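Long-range contacts in hypothetical protein PA3352 (Pseudomonas aeruginosa, PDB 2FUP), which is of unknown function but belongs to the FlgN family, and so probably acts in flagella synthesis as an export chaperone: residues P6-L11 with R60-I65; H18-L23 with G99-R104; Q24-E29 with G46-L51; E28-L33 with N109-R114; G77-A82 with E90-G95. One frame throughout, in Å; residues are numbered along the deposited sequence.

Interaction 1 (P6-L11 with R60-I65)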
# COMPACT_ATOMS: atom_id res chain seq x y z
N PRO A 6 5.27 10.60 -15.94
CA PRO A 6 4.17 10.35 -15.02
C PRO A 6 4.31 9.08 -14.20
O PRO A 6 3.44 8.82 -13.34
CB PRO A 6 2.99 10.23 -15.97
CG PRO A 6 3.61 9.74 -17.23
CD PRO A 6 4.85 10.44 -17.33
N THR A 7 5.40 8.31 -14.42
CA THR A 7 5.38 6.95 -13.83
C THR A 7 5.27 6.88 -12.33
O THR A 7 4.48 6.15 -11.79
CB THR A 7 6.59 6.18 -14.27
OG1 THR A 7 6.71 6.28 -15.69
CG2 THR A 7 6.53 4.73 -13.88
N LEU A 8 6.07 7.66 -11.61
CA LEU A 8 6.06 7.57 -10.17
C LEU A 8 4.71 7.99 -9.61
O LEU A 8 4.16 7.32 -8.69
CB LEU A 8 7.17 8.37 -9.51
CG LEU A 8 7.42 8.16 -8.04
CD1 LEU A 8 7.76 6.72 -7.74
CD2 LEU A 8 8.54 9.00 -7.50
N LEU A 9 4.17 9.10 -10.12
CA LEU A 9 2.90 9.54 -9.63
C LEU A 9 1.81 8.53 -9.94
O LEU A 9 0.93 8.30 -9.11
CB LEU A 9 2.57 10.93 -10.18
CG LEU A 9 1.30 11.59 -9.63
CD1 LEU A 9 1.34 11.81 -8.13
CD2 LEU A 9 1.16 12.97 -10.34
N ASP A 10 1.88 7.87 -11.08
CA ASP A 10 0.89 6.84 -11.45
C ASP A 10 0.98 5.69 -10.47
O ASP A 10 -0.04 5.15 -10.04
CB ASP A 10 1.12 6.35 -12.86
CG ASP A 10 0.05 5.45 -13.34
OD1 ASP A 10 -1.10 5.88 -13.46
OD2 ASP A 10 0.38 4.30 -13.71
N LEU A 11 2.20 5.31 -10.10
CA LEU A 11 2.34 4.20 -9.13
C LEU A 11 1.75 4.55 -7.79
O LEU A 11 1.12 3.73 -7.13
CB LEU A 11 3.82 3.85 -8.98
CG LEU A 11 4.45 3.19 -10.20
CD1 LEU A 11 5.96 3.22 -10.14
CD2 LEU A 11 4.00 1.79 -10.37
N ARG A 60 8.12 -2.13 -5.20
CA ARG A 60 9.43 -2.41 -5.82
C ARG A 60 9.68 -1.46 -6.97
O ARG A 60 10.85 -1.10 -7.22
CB ARG A 60 9.63 -3.85 -6.25
CG ARG A 60 9.81 -4.78 -5.03
CD ARG A 60 10.19 -6.14 -5.49
NE ARG A 60 10.84 -6.93 -4.45
CZ ARG A 60 10.86 -8.27 -4.44
NH1 ARG A 60 10.15 -8.96 -5.33
NH2 ARG A 60 11.52 -8.93 -3.48
N ALA A 61 8.64 -1.09 -7.69
CA ALA A 61 8.77 -0.15 -8.83
C ALA A 61 9.16 1.22 -8.30
O ALA A 61 10.08 1.86 -8.82
CB ALA A 61 7.51 -0.11 -9.60
N ARG A 62 8.42 1.70 -7.27
CA ARG A 62 8.75 3.02 -6.72
C ARG A 62 10.18 3.05 -6.17
O ARG A 62 10.95 4.03 -6.35
CB ARG A 62 7.79 3.43 -5.60
CG ARG A 62 6.41 3.65 -6.21
CD ARG A 62 5.59 4.52 -5.28
NE ARG A 62 5.52 3.79 -4.04
CZ ARG A 62 4.67 2.79 -3.85
NH1 ARG A 62 3.74 2.55 -4.74
NH2 ARG A 62 4.72 2.08 -2.76
N ALA A 63 10.57 1.96 -5.48
CA ALA A 63 11.93 1.89 -4.90
C ALA A 63 12.98 1.96 -6.03
O ALA A 63 14.02 2.63 -5.88
CB ALA A 63 12.13 0.57 -4.09
N GLU A 64 12.71 1.25 -7.16
CA GLU A 64 13.66 1.24 -8.26
C GLU A 64 13.80 2.61 -8.91
O GLU A 64 14.91 3.04 -9.25
CB GLU A 64 13.29 0.17 -9.29
CG GLU A 64 14.27 -0.01 -10.47
CD GLU A 64 15.70 -0.40 -10.11
OE1 GLU A 64 15.86 -1.02 -9.03
OE2 GLU A 64 16.66 -0.12 -10.92
N ILE A 65 12.70 3.34 -9.04
CA ILE A 65 12.76 4.66 -9.60
C ILE A 65 13.63 5.53 -8.70
O ILE A 65 14.48 6.31 -9.19
CB ILE A 65 11.32 5.21 -9.80
CG1 ILE A 65 10.65 4.44 -10.92
CG2 ILE A 65 11.36 6.69 -10.04
CD1 ILE A 65 9.18 4.72 -11.07

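Interaction 2 (H18-L23 with G99-R104)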
# COMPACT_ATOMS: atom_id res chain seq x y z
N HIS A 18 -5.36 0.73 -4.43
CA HIS A 18 -5.29 -0.65 -3.93
C HIS A 18 -5.27 -0.70 -2.39
O HIS A 18 -5.86 -1.62 -1.82
CB HIS A 18 -4.10 -1.39 -4.51
CG HIS A 18 -4.10 -1.45 -6.00
ND1 HIS A 18 -5.25 -1.63 -6.73
CD2 HIS A 18 -3.09 -1.36 -6.88
CE1 HIS A 18 -4.93 -1.67 -8.02
NE2 HIS A 18 -3.63 -1.47 -8.14
N ALA A 19 -4.60 0.24 -1.73
CA ALA A 19 -4.58 0.28 -0.28
C ALA A 19 -5.95 0.59 0.28
O ALA A 19 -6.36 0.03 1.27
CB ALA A 19 -3.56 1.27 0.21
N ASN A 20 -6.68 1.51 -0.34
CA ASN A 20 -8.07 1.73 0.08
C ASN A 20 -8.91 0.44 -0.07
O ASN A 20 -9.67 0.11 0.84
CB ASN A 20 -8.69 2.84 -0.74
CG ASN A 20 -8.44 4.20 -0.16
OD1 ASN A 20 -8.69 4.44 1.02
ND2 ASN A 20 -8.00 5.14 -1.02
N GLN A 21 -8.76 -0.25 -1.19
CA GLN A 21 -9.53 -1.45 -1.38
C GLN A 21 -9.13 -2.49 -0.33
O GLN A 21 -9.98 -3.22 0.20
CB GLN A 21 -9.46 -1.95 -2.81
CG GLN A 21 -10.29 -1.02 -3.71
CD GLN A 21 -10.67 -1.67 -5.00
OE1 GLN A 21 -9.90 -2.43 -5.56
NE2 GLN A 21 -11.90 -1.40 -5.49
N LEU A 22 -7.83 -2.61 -0.06
CA LEU A 22 -7.35 -3.58 0.96
C LEU A 22 -7.96 -3.27 2.33
O LEU A 22 -8.48 -4.13 3.01
CB LEU A 22 -5.81 -3.58 0.99
CG LEU A 22 -5.20 -4.60 1.93
CD1 LEU A 22 -5.60 -6.00 1.61
CD2 LEU A 22 -3.67 -4.47 1.93
N LEU A 23 -7.92 -1.98 2.70
CA LEU A 23 -8.46 -1.59 4.00
C LEU A 23 -9.94 -1.98 4.09
O LEU A 23 -10.41 -2.44 5.13
CB LEU A 23 -8.23 -0.09 4.18
CG LEU A 23 -8.62 0.49 5.51
CD1 LEU A 23 -7.89 -0.17 6.67
CD2 LEU A 23 -8.43 2.03 5.48
N GLY A 99 1.43 6.24 2.90
CA GLY A 99 1.99 5.78 4.14
C GLY A 99 0.94 5.65 5.23
O GLY A 99 0.91 4.67 5.99
N GLU A 100 -0.02 6.60 5.32
CA GLU A 100 -1.06 6.50 6.31
C GLU A 100 -1.94 5.28 6.03
O GLU A 100 -2.26 4.54 6.95
CB GLU A 100 -1.93 7.74 6.23
CG GLU A 100 -3.04 7.77 7.22
CD GLU A 100 -3.90 9.01 7.03
OE1 GLU A 100 -3.46 10.11 7.32
OE2 GLU A 100 -5.06 8.87 6.62
N LEU A 101 -2.31 5.09 4.77
CA LEU A 101 -3.21 3.97 4.44
C LEU A 101 -2.55 2.63 4.72
O LEU A 101 -3.21 1.72 5.19
CB LEU A 101 -3.61 4.04 2.98
CG LEU A 101 -4.64 5.10 2.58
CD1 LEU A 101 -4.76 5.29 1.08
CD2 LEU A 101 -6.05 4.71 3.14
N LEU A 102 -1.26 2.50 4.41
CA LEU A 102 -0.58 1.21 4.67
C LEU A 102 -0.53 0.93 6.16
O LEU A 102 -0.69 -0.21 6.64
CB LEU A 102 0.80 1.16 4.04
CG LEU A 102 0.84 1.20 2.53
CD1 LEU A 102 2.29 1.28 1.97
CD2 LEU A 102 0.07 -0.00 1.94
N GLU A 103 -0.33 1.98 6.96
CA GLU A 103 -0.29 1.79 8.38
C GLU A 103 -1.71 1.40 8.89
O GLU A 103 -1.86 0.51 9.77
CB GLU A 103 0.22 3.09 9.06
CG GLU A 103 0.07 3.11 10.59
CD GLU A 103 0.63 4.43 11.21
OE1 GLU A 103 1.85 4.47 11.44
OE2 GLU A 103 -0.15 5.37 11.49
N ARG A 104 -2.76 2.04 8.37
CA ARG A 104 -4.11 1.68 8.74
C ARG A 104 -4.39 0.21 8.39
O ARG A 104 -5.01 -0.50 9.19
CB ARG A 104 -5.10 2.59 8.01
CG ARG A 104 -5.12 4.02 8.53
CD ARG A 104 -5.98 4.94 7.67
NE ARG A 104 -7.41 4.73 7.90
CZ ARG A 104 -8.39 5.18 7.10
NH1 ARG A 104 -8.13 5.85 5.98
NH2 ARG A 104 -9.67 4.95 7.44

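Interaction 3 (Q24-E29 with G46-L51)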
# COMPACT_ATOMS: atom_id res chain seq x y z
N GLN A 24 -10.70 -1.71 3.03
CA GLN A 24 -12.11 -2.08 3.01
C GLN A 24 -12.34 -3.61 3.15
O GLN A 24 -13.21 -4.08 3.88
CB GLN A 24 -12.72 -1.58 1.73
CG GLN A 24 -12.86 -0.06 1.74
CD GLN A 24 -13.14 0.57 0.40
OE1 GLN A 24 -13.84 -0.01 -0.42
NE2 GLN A 24 -12.66 1.82 0.19
N LEU A 25 -11.50 -4.39 2.43
CA LEU A 25 -11.59 -5.84 2.59
C LEU A 25 -11.22 -6.32 3.99
O LEU A 25 -11.80 -7.28 4.51
CB LEU A 25 -10.75 -6.57 1.53
CG LEU A 25 -11.15 -6.45 0.07
CD1 LEU A 25 -10.10 -7.05 -0.83
CD2 LEU A 25 -12.52 -7.08 -0.14
N VAL A 26 -10.22 -5.68 4.60
CA VAL A 26 -9.90 -6.02 5.99
C VAL A 26 -11.03 -5.68 6.98
O VAL A 26 -11.36 -6.43 7.92
CB VAL A 26 -8.57 -5.36 6.45
CG1 VAL A 26 -8.30 -5.66 7.93
CG2 VAL A 26 -7.47 -5.88 5.63
N ASP A 27 -11.71 -4.57 6.74
CA ASP A 27 -12.86 -4.21 7.55
C ASP A 27 -14.02 -5.20 7.28
O ASP A 27 -14.78 -5.60 8.20
CB ASP A 27 -13.36 -2.83 7.16
CG ASP A 27 -14.57 -2.39 7.98
OD1 ASP A 27 -14.39 -2.34 9.21
OD2 ASP A 27 -15.65 -2.06 7.40
N GLU A 28 -14.18 -5.61 6.01
CA GLU A 28 -15.23 -6.54 5.66
C GLU A 28 -14.96 -7.88 6.42
O GLU A 28 -15.86 -8.58 6.91
CB GLU A 28 -15.28 -6.72 4.15
CG GLU A 28 -16.39 -7.61 3.70
CD GLU A 28 -16.70 -7.52 2.20
OE1 GLU A 28 -16.12 -6.60 1.57
OE2 GLU A 28 -17.44 -8.38 1.66
N GLU A 29 -13.68 -8.27 6.43
CA GLU A 29 -13.29 -9.46 7.16
C GLU A 29 -13.54 -9.37 8.70
O GLU A 29 -14.00 -10.30 9.31
CB GLU A 29 -11.82 -9.76 6.84
CG GLU A 29 -11.23 -10.95 7.54
CD GLU A 29 -9.75 -11.06 7.22
OE1 GLU A 29 -9.40 -11.53 6.11
OE2 GLU A 29 -8.94 -10.61 8.05
N GLY A 46 -9.10 -14.41 -1.02
CA GLY A 46 -8.90 -14.48 -2.48
C GLY A 46 -8.97 -13.08 -3.07
O GLY A 46 -8.26 -12.77 -4.00
N ALA A 47 -9.82 -12.24 -2.52
CA ALA A 47 -9.92 -10.88 -3.00
C ALA A 47 -8.69 -10.04 -2.64
O ALA A 47 -8.34 -9.09 -3.36
CB ALA A 47 -11.20 -10.23 -2.44
N LYS A 48 -8.08 -10.32 -1.48
CA LYS A 48 -6.90 -9.56 -1.00
C LYS A 48 -5.66 -9.91 -1.80
O LYS A 48 -4.77 -9.06 -1.86
CB LYS A 48 -6.62 -9.83 0.47
CG LYS A 48 -7.63 -9.30 1.38
CD LYS A 48 -7.19 -9.31 2.84
CE LYS A 48 -7.06 -10.68 3.39
NZ LYS A 48 -6.65 -10.56 4.85
N GLN A 49 -5.62 -11.13 -2.38
CA GLN A 49 -4.40 -11.63 -3.08
C GLN A 49 -3.93 -10.71 -4.20
O GLN A 49 -2.79 -10.23 -4.17
CB GLN A 49 -4.59 -13.06 -3.62
CG GLN A 49 -4.79 -14.16 -2.59
CD GLN A 49 -3.96 -13.96 -1.36
OE1 GLN A 49 -4.47 -13.70 -0.27
NE2 GLN A 49 -2.65 -14.04 -1.53
N PRO A 50 -4.78 -10.45 -5.20
CA PRO A 50 -4.25 -9.58 -6.26
C PRO A 50 -3.82 -8.20 -5.77
O PRO A 50 -2.96 -7.57 -6.38
CB PRO A 50 -5.40 -9.46 -7.24
CG PRO A 50 -6.64 -9.95 -6.45
CD PRO A 50 -6.14 -10.93 -5.48
N LEU A 51 -4.41 -7.71 -4.69
CA LEU A 51 -4.06 -6.38 -4.21
C LEU A 51 -2.69 -6.39 -3.57
O LEU A 51 -1.91 -5.44 -3.70
CB LEU A 51 -5.10 -5.86 -3.16
CG LEU A 51 -6.44 -5.60 -3.79
CD1 LEU A 51 -7.43 -5.27 -2.67
CD2 LEU A 51 -6.40 -4.50 -4.82

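Interaction 4 (E28-L33 with N109-R114)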
# COMPACT_ATOMS: atom_id res chain seq x y z
N GLU A 28 -14.18 -5.61 6.01
CA GLU A 28 -15.23 -6.54 5.66
C GLU A 28 -14.96 -7.88 6.42
O GLU A 28 -15.86 -8.58 6.91
CB GLU A 28 -15.28 -6.72 4.15
CG GLU A 28 -16.39 -7.61 3.70
CD GLU A 28 -16.70 -7.52 2.20
OE1 GLU A 28 -16.12 -6.60 1.57
OE2 GLU A 28 -17.44 -8.38 1.66
N GLU A 29 -13.68 -8.27 6.43
CA GLU A 29 -13.29 -9.46 7.16
C GLU A 29 -13.54 -9.37 8.70
O GLU A 29 -14.00 -10.30 9.31
CB GLU A 29 -11.82 -9.76 6.84
CG GLU A 29 -11.23 -10.95 7.54
CD GLU A 29 -9.75 -11.06 7.22
OE1 GLU A 29 -9.40 -11.53 6.11
OE2 GLU A 29 -8.94 -10.61 8.05
N PHE A 30 -13.25 -8.22 9.28
CA PHE A 30 -13.59 -7.94 10.68
C PHE A 30 -15.08 -8.18 10.91
O PHE A 30 -15.49 -8.87 11.88
CB PHE A 30 -13.19 -6.51 11.02
CG PHE A 30 -13.56 -6.09 12.36
CD1 PHE A 30 -13.02 -6.71 13.44
CD2 PHE A 30 -14.43 -5.02 12.51
CE1 PHE A 30 -13.37 -6.29 14.74
CE2 PHE A 30 -14.81 -4.61 13.79
CZ PHE A 30 -14.29 -5.24 14.89
N GLN A 31 -15.90 -7.65 10.01
CA GLN A 31 -17.35 -7.84 10.18
C GLN A 31 -17.75 -9.31 10.12
O GLN A 31 -18.58 -9.84 10.85
CB GLN A 31 -18.12 -7.07 9.12
CG GLN A 31 -17.95 -5.59 9.29
CD GLN A 31 -18.63 -4.79 8.20
OE1 GLN A 31 -19.79 -5.05 7.82
NE2 GLN A 31 -17.91 -3.84 7.66
N ALA A 32 -17.17 -10.00 9.14
CA ALA A 32 -17.40 -11.42 9.02
C ALA A 32 -16.99 -12.18 10.27
O ALA A 32 -17.70 -13.09 10.67
CB ALA A 32 -16.62 -11.98 7.84
N LEU A 33 -15.81 -11.88 10.80
CA LEU A 33 -15.36 -12.52 12.04
C LEU A 33 -16.31 -12.28 13.19
O LEU A 33 -16.63 -13.21 13.96
CB LEU A 33 -14.00 -12.01 12.43
CG LEU A 33 -12.85 -12.47 11.57
CD1 LEU A 33 -11.62 -11.66 11.89
CD2 LEU A 33 -12.56 -13.94 11.60
N ASN A 109 -5.38 -5.24 10.16
CA ASN A 109 -5.11 -6.65 10.00
C ASN A 109 -4.63 -7.28 11.29
O ASN A 109 -5.07 -8.39 11.67
CB ASN A 109 -4.13 -6.85 8.90
CG ASN A 109 -3.83 -8.30 8.64
OD1 ASN A 109 -4.69 -9.05 8.16
ND2 ASN A 109 -2.60 -8.72 8.98
N LEU A 110 -3.79 -6.56 12.02
CA LEU A 110 -3.40 -7.07 13.34
C LEU A 110 -4.60 -7.24 14.25
O LEU A 110 -4.70 -8.24 15.01
CB LEU A 110 -2.33 -6.16 13.97
CG LEU A 110 -0.97 -6.26 13.30
CD1 LEU A 110 -0.05 -5.13 13.78
CD2 LEU A 110 -0.31 -7.63 13.51
N ARG A 111 -5.52 -6.30 14.25
CA ARG A 111 -6.73 -6.46 15.04
C ARG A 111 -7.50 -7.75 14.64
O ARG A 111 -7.97 -8.49 15.50
CB ARG A 111 -7.63 -5.22 14.95
CG ARG A 111 -9.01 -5.38 15.59
CD ARG A 111 -10.03 -4.51 14.96
NE ARG A 111 -10.05 -4.80 13.54
CZ ARG A 111 -10.59 -4.02 12.61
NH1 ARG A 111 -11.21 -2.90 12.96
NH2 ARG A 111 -10.50 -4.38 11.35
N ASN A 112 -7.64 -8.01 13.35
CA ASN A 112 -8.30 -9.24 12.88
C ASN A 112 -7.56 -10.51 13.31
O ASN A 112 -8.19 -11.46 13.79
CB ASN A 112 -8.41 -9.26 11.36
CG ASN A 112 -9.40 -8.23 10.83
OD1 ASN A 112 -10.00 -7.47 11.57
ND2 ASN A 112 -9.63 -8.26 9.53
N GLY A 113 -6.24 -10.52 13.09
CA GLY A 113 -5.35 -11.63 13.47
C GLY A 113 -5.47 -12.01 14.93
O GLY A 113 -5.51 -13.20 15.29
N ARG A 114 -5.56 -11.00 15.78
CA ARG A 114 -5.69 -11.26 17.20
C ARG A 114 -7.00 -11.99 17.47
O ARG A 114 -7.08 -12.75 18.42
CB ARG A 114 -5.59 -9.95 18.01
CG ARG A 114 -4.19 -9.29 17.95

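Interaction 5 (G77-A82 with E90-G95)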
# COMPACT_ATOMS: atom_id res chain seq x y z
N GLY A 77 14.33 11.32 0.42
CA GLY A 77 14.69 10.99 -0.95
C GLY A 77 13.60 11.36 -1.93
O GLY A 77 13.86 11.97 -3.00
N LEU A 78 12.36 11.02 -1.58
CA LEU A 78 11.23 11.43 -2.44
C LEU A 78 11.22 12.94 -2.57
O LEU A 78 10.95 13.44 -3.67
CB LEU A 78 9.90 10.95 -1.84
CG LEU A 78 8.65 11.22 -2.62
CD1 LEU A 78 8.73 10.60 -4.06
CD2 LEU A 78 7.43 10.71 -1.91
N ALA A 79 11.40 13.65 -1.47
CA ALA A 79 11.42 15.12 -1.55
C ALA A 79 12.50 15.67 -2.43
O ALA A 79 12.32 16.66 -3.18
CB ALA A 79 11.50 15.71 -0.17
N ARG A 80 13.67 15.04 -2.40
CA ARG A 80 14.74 15.43 -3.32
C ARG A 80 14.38 15.17 -4.79
O ARG A 80 14.61 15.98 -5.66
CB ARG A 80 16.04 14.71 -2.98
CG ARG A 80 17.20 15.03 -3.94
CD ARG A 80 17.62 16.48 -3.85
NE ARG A 80 18.29 16.92 -5.08
CZ ARG A 80 17.69 17.54 -6.10
NH1 ARG A 80 16.39 17.82 -6.08
NH2 ARG A 80 18.41 17.89 -7.16
N TYR A 81 13.81 14.00 -5.02
CA TYR A 81 13.32 13.69 -6.36
C TYR A 81 12.29 14.72 -6.84
O TYR A 81 12.30 15.10 -8.01
CB TYR A 81 12.68 12.30 -6.32
CG TYR A 81 12.19 11.77 -7.64
CD1 TYR A 81 13.02 11.05 -8.45
CD2 TYR A 81 10.88 11.96 -8.03
CE1 TYR A 81 12.55 10.55 -9.65
CE2 TYR A 81 10.39 11.48 -9.22
CZ TYR A 81 11.24 10.76 -10.03
OH TYR A 81 10.79 10.22 -11.24
N ALA A 82 11.40 15.10 -5.95
CA ALA A 82 10.28 15.97 -6.25
C ALA A 82 10.63 17.45 -6.44
O ALA A 82 9.83 18.22 -6.99
CB ALA A 82 9.29 15.85 -5.11
N GLU A 90 2.34 16.98 -5.53
CA GLU A 90 1.44 15.87 -5.58
C GLU A 90 2.17 14.60 -5.21
O GLU A 90 1.57 13.73 -4.54
CB GLU A 90 0.86 15.69 -6.99
CG GLU A 90 -0.30 16.51 -7.24
CD GLU A 90 -1.46 16.01 -6.45
OE1 GLU A 90 -1.69 14.79 -6.31
OE2 GLU A 90 -2.12 16.85 -5.94
N LEU A 91 3.40 14.35 -5.70
CA LEU A 91 4.15 13.18 -5.27
C LEU A 91 4.21 13.05 -3.75
O LEU A 91 4.01 11.97 -3.18
CB LEU A 91 5.58 13.14 -5.86
CG LEU A 91 5.78 12.91 -7.35
CD1 LEU A 91 7.16 13.14 -7.79
CD2 LEU A 91 5.36 11.50 -7.68
N LEU A 92 4.61 14.15 -3.13
CA LEU A 92 4.77 14.15 -1.66
C LEU A 92 3.42 13.90 -0.96
O LEU A 92 3.35 13.08 -0.02
CB LEU A 92 5.47 15.43 -1.17
CG LEU A 92 6.96 15.42 -1.44
CD1 LEU A 92 7.35 16.86 -1.20
CD2 LEU A 92 7.71 14.47 -0.56
N ALA A 93 2.35 14.56 -1.38
CA ALA A 93 1.05 14.42 -0.78
C ALA A 93 0.58 12.96 -0.92
O ALA A 93 0.02 12.34 0.01
CB ALA A 93 0.08 15.33 -1.44
N ARG A 94 0.73 12.40 -2.12
CA ARG A 94 0.31 11.00 -2.34
C ARG A 94 1.19 10.02 -1.56
O ARG A 94 0.69 9.05 -1.03
CB ARG A 94 0.28 10.68 -3.86
CG ARG A 94 -0.66 11.55 -4.64
CD ARG A 94 -2.15 11.34 -4.39
NE ARG A 94 -2.61 11.82 -3.13
CZ ARG A 94 -2.97 13.06 -2.78
NH1 ARG A 94 -2.86 14.09 -3.57
NH2 ARG A 94 -3.40 13.25 -1.55
N GLY A 95 2.50 10.25 -1.52
CA GLY A 95 3.35 9.38 -0.74
C GLY A 95 2.90 9.37 0.70
O GLY A 95 2.89 8.34 1.37

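Interaction 1 (P6-L11 with R60-I65)
Leu11 and Ile65 reach toward each other tip to tip, and their CD1 methyls meet at 3.7 Å between two antiparallel helices. The contact is a worked example of how small and branched side chains share one seam. Leu11 CD1 also lies 3.7 Å from Ala61 CB, so a single methyl fits between two residues one helical turn apart. Thr7 adds its methyl from the preceding turn: CG2, set anti to the backbone N, stands 3.9 Å from Ile65 CD1, the side chains crossing obliquely, while the hydroxyl OG1 bonds to Ser5. Leu8 approaches Arg62 across its aliphatic stem at about a right angle, CD1 lying 3.7 Å from Arg62 CG and also touching CB and CD. The same CG also packs on Leu11, whose CB is 3.8 Å from Arg62 CG.

What positions Arg62 lies a shell further out. Its chain bends at chi3 (-60°), and in the conformer described NH1 forms a salt bridge with Asp15, one turn along from Leu11; the carbonyl O of Leu11 is near the guanidinium plane, without a hydrogen bond. The charged end is thus directed to the neighbouring helix while the methylenes serve as hydrocarbon.

The segments cross at 152° with axes 9.9 Å apart, and belong to helices 7-34 and 39-68, the antiparallel hairpin that opens the fold. Leu8 also touches Leu91 of helix 88-114, and both Leu8 and Ile65 pack on Tyr81 of the short helix 75-82.

Interaction 2 (H18-L23 with G99-R104)
Leu23 crosses Arg104 at about a right angle, and its path from CB to the tip shows how a leucine can serve an arginine as a platform. From CB the chain runs out with CG anti to the backbone N (chi1 -175°), and the two methyls then part. CD1 goes to the backbone of the partner helix, 3.8 Å from Arg104 O, and lies close to Arg104 CB as well. CD2 rises to the guanidinium: it stands 3.5 Å from Arg104 CZ, over the centre of one face of the flat group, with NE, NH1 and NH2 spread around it. The same methyl brushes Leu101 CD2 at 4.3 Å, linking the arginine to the apolar seam.

That seam continues back along the helices. Ala19 CB meets Leu101 CB at 3.9 Å, where the CA atoms come within 6.1 Å of each other, and Leu102 CD2 adds a looser contact to the same alanine. Asn20 crosses Leu101 obliquely, its OD1 only 3.4 Å from Leu101 CD2.

Segments 18-23 and 99-104 run nearly parallel, at 23°, with axes 9.3 Å apart, joining helix 7-34 to helix 88-114 within the bundle. Leu22 turns to Lys48 of helix 39-68 and Leu102 to helix 121-130, so further helices pack against parts of the pair, while Arg104 is exposed.

No hydrogen bond or salt bridge spans the two segments. The contact therefore rests on dispersion and shape, with the methyl on the guanidinium face burying hydrocarbon against a flat cation whose N-H groups point around its edge rather than at the leucine.

Interaction 3 (Q24-E29 with G46-L51)
Lys48 and Glu29 cross at about a right angle and form a salt bridge, NZ to OE1 3.2 Å, between two antiparallel helices. The ammonium meets OE1 on the syn side, 22° out of the carboxylate plane. An extended Glu29 chain and a lysine stem bent at chi3 bring the two charged ends together. Both residues are buried, and each polar end has further partners: NZ also donates to the backbone O of Asn119, and Glu29 OE2 accepts from Asn112 ND2 and, weakly, from Gln120 NE2. A buried pair of opposite charges thus sits within a wider polar network, which would be expected to stabilise both in their ionised forms.

Beside it the contact is hydrocarbon. Leu25 CD1 lies 3.7 Å from Leu51 CD1 and equally close to Ala47 CB, and its CB rests against Lys48 CG. Val26 CG2 stays 4.4 Å from Lys48 CD, a looser touch on the lysine stem.

The helix 39-68 is kinked here, since Pro50 has no N-H to donate to the turn before. With axes 10.4 Å apart and directions at 160°, the pair is part of an antiparallel alpha-helical hairpin, made by helices 7-34 and 39-68, within an elongated helical bundle.

Interaction 4 (E28-L33 with N109-R114)
Phe30 and Arg111 are brought face to face by first torsions that set each CG anti to its backbone N, followed by a bend at chi3 of the arginine. The setting is a nearly parallel helix pair of the bundle, helices 7-34 and 88-114, whose directions here differ by 20°. The guanidinium lies flat on the ring, the planes 11° apart, in a cation-pi stack with Arg111 CZ 3.8 Å from the ring centroid. The overlap is offset toward the CG side of the ring, with NH2 reaching Phe30 CB and NE lying over CD1; Arg111 CD adds an off-centre CH-pi contact.

Asn112 grips the guanidinium from beside the stack. Its OD1 accepts from Arg111 NH2 at 3.1 Å, and more weakly from NE, so one carbonyl oxygen grips two nitrogens of the guanidinium and helps fix its rotation. The same amide turns its ND2 to the other helix, donating to Glu29 OE2 at 2.9 Å with an N-H...O angle of 151°, on the anti side of that oxygen. ND2 also bonds to the backbone O of Val26. Asn112 thus joins the stacked cation to the buried carboxylate, an arrangement that would be expected to lower the energy of both charges. Further along, Leu33 crosses Asn112 obliquely, its CD1 4.0 Å from Asn112 CB.

Interaction 5 (G77-A82 with E90-G95)
Segments 77-82 and 90-95 run antiparallel at 157° with axes 9.6 Å apart, Ala79 facing Leu92 and Ala82 facing Leu91. They form an antiparallel alpha-helical hairpin, the short helix 75-82 folding back on the start of the long helix 88-114. The side chains that meet are almost wholly apolar. Leu78 and Leu92 slide past each other in opposite directions, Leu78 CG standing 4.0 Å from Leu92 CD2. That CD2 methyl also settles on the backbone of Ala79, 3.9 Å from its N, with Ala79 CB at a similar range. Ala82 CB lies between the two leucines of the long helix, near Leu91 CD1 and Leu92 CG at 4.4 Å each.

Leu78 CD2 lies 3.9 Å from Leu91 O and 4.4 Å from Gly95 CA, where no side chain intervenes. Leu78 and Tyr81 both continue onto Leu8 of helix 7-34, and Tyr81 reaches Ile65 of helix 39-68, tying the hairpin into the bundle. Away from the seam, on the long helix itself, Arg94 makes intrahelical salt bridges with Glu90 and Glu97.

The other leucine of the long helix, Leu91, reaches the other flank of the short one. Its CG is anti to the carbonyl carbon (chi1 -69°), and CD1 comes to the edge of the Tyr81 ring, in the ring plane rather than over a face, 3.9 Å from Tyr81 CE2.

The five contacts mark out an elongated helical bundle in which helix 7-34 takes part in four. Interactions 1 and 3 join it to helix 39-68 on opposite sides of the chain's centre, and interactions 2 and 4 join it to helix 88-114. Interaction 2 lies nearest the centre, about 5 Å from it, yet, like interaction 1, it is only partly buried; interaction 3 is the one buried contact. Chemistry changes along the bundle: interactions 1 and 5 touch through Leu8, Ile65, Leu78, Tyr81 and Leu91 as one apolar end, whereas interactions 3 and 4, sharing Glu29, form a polar network at the other.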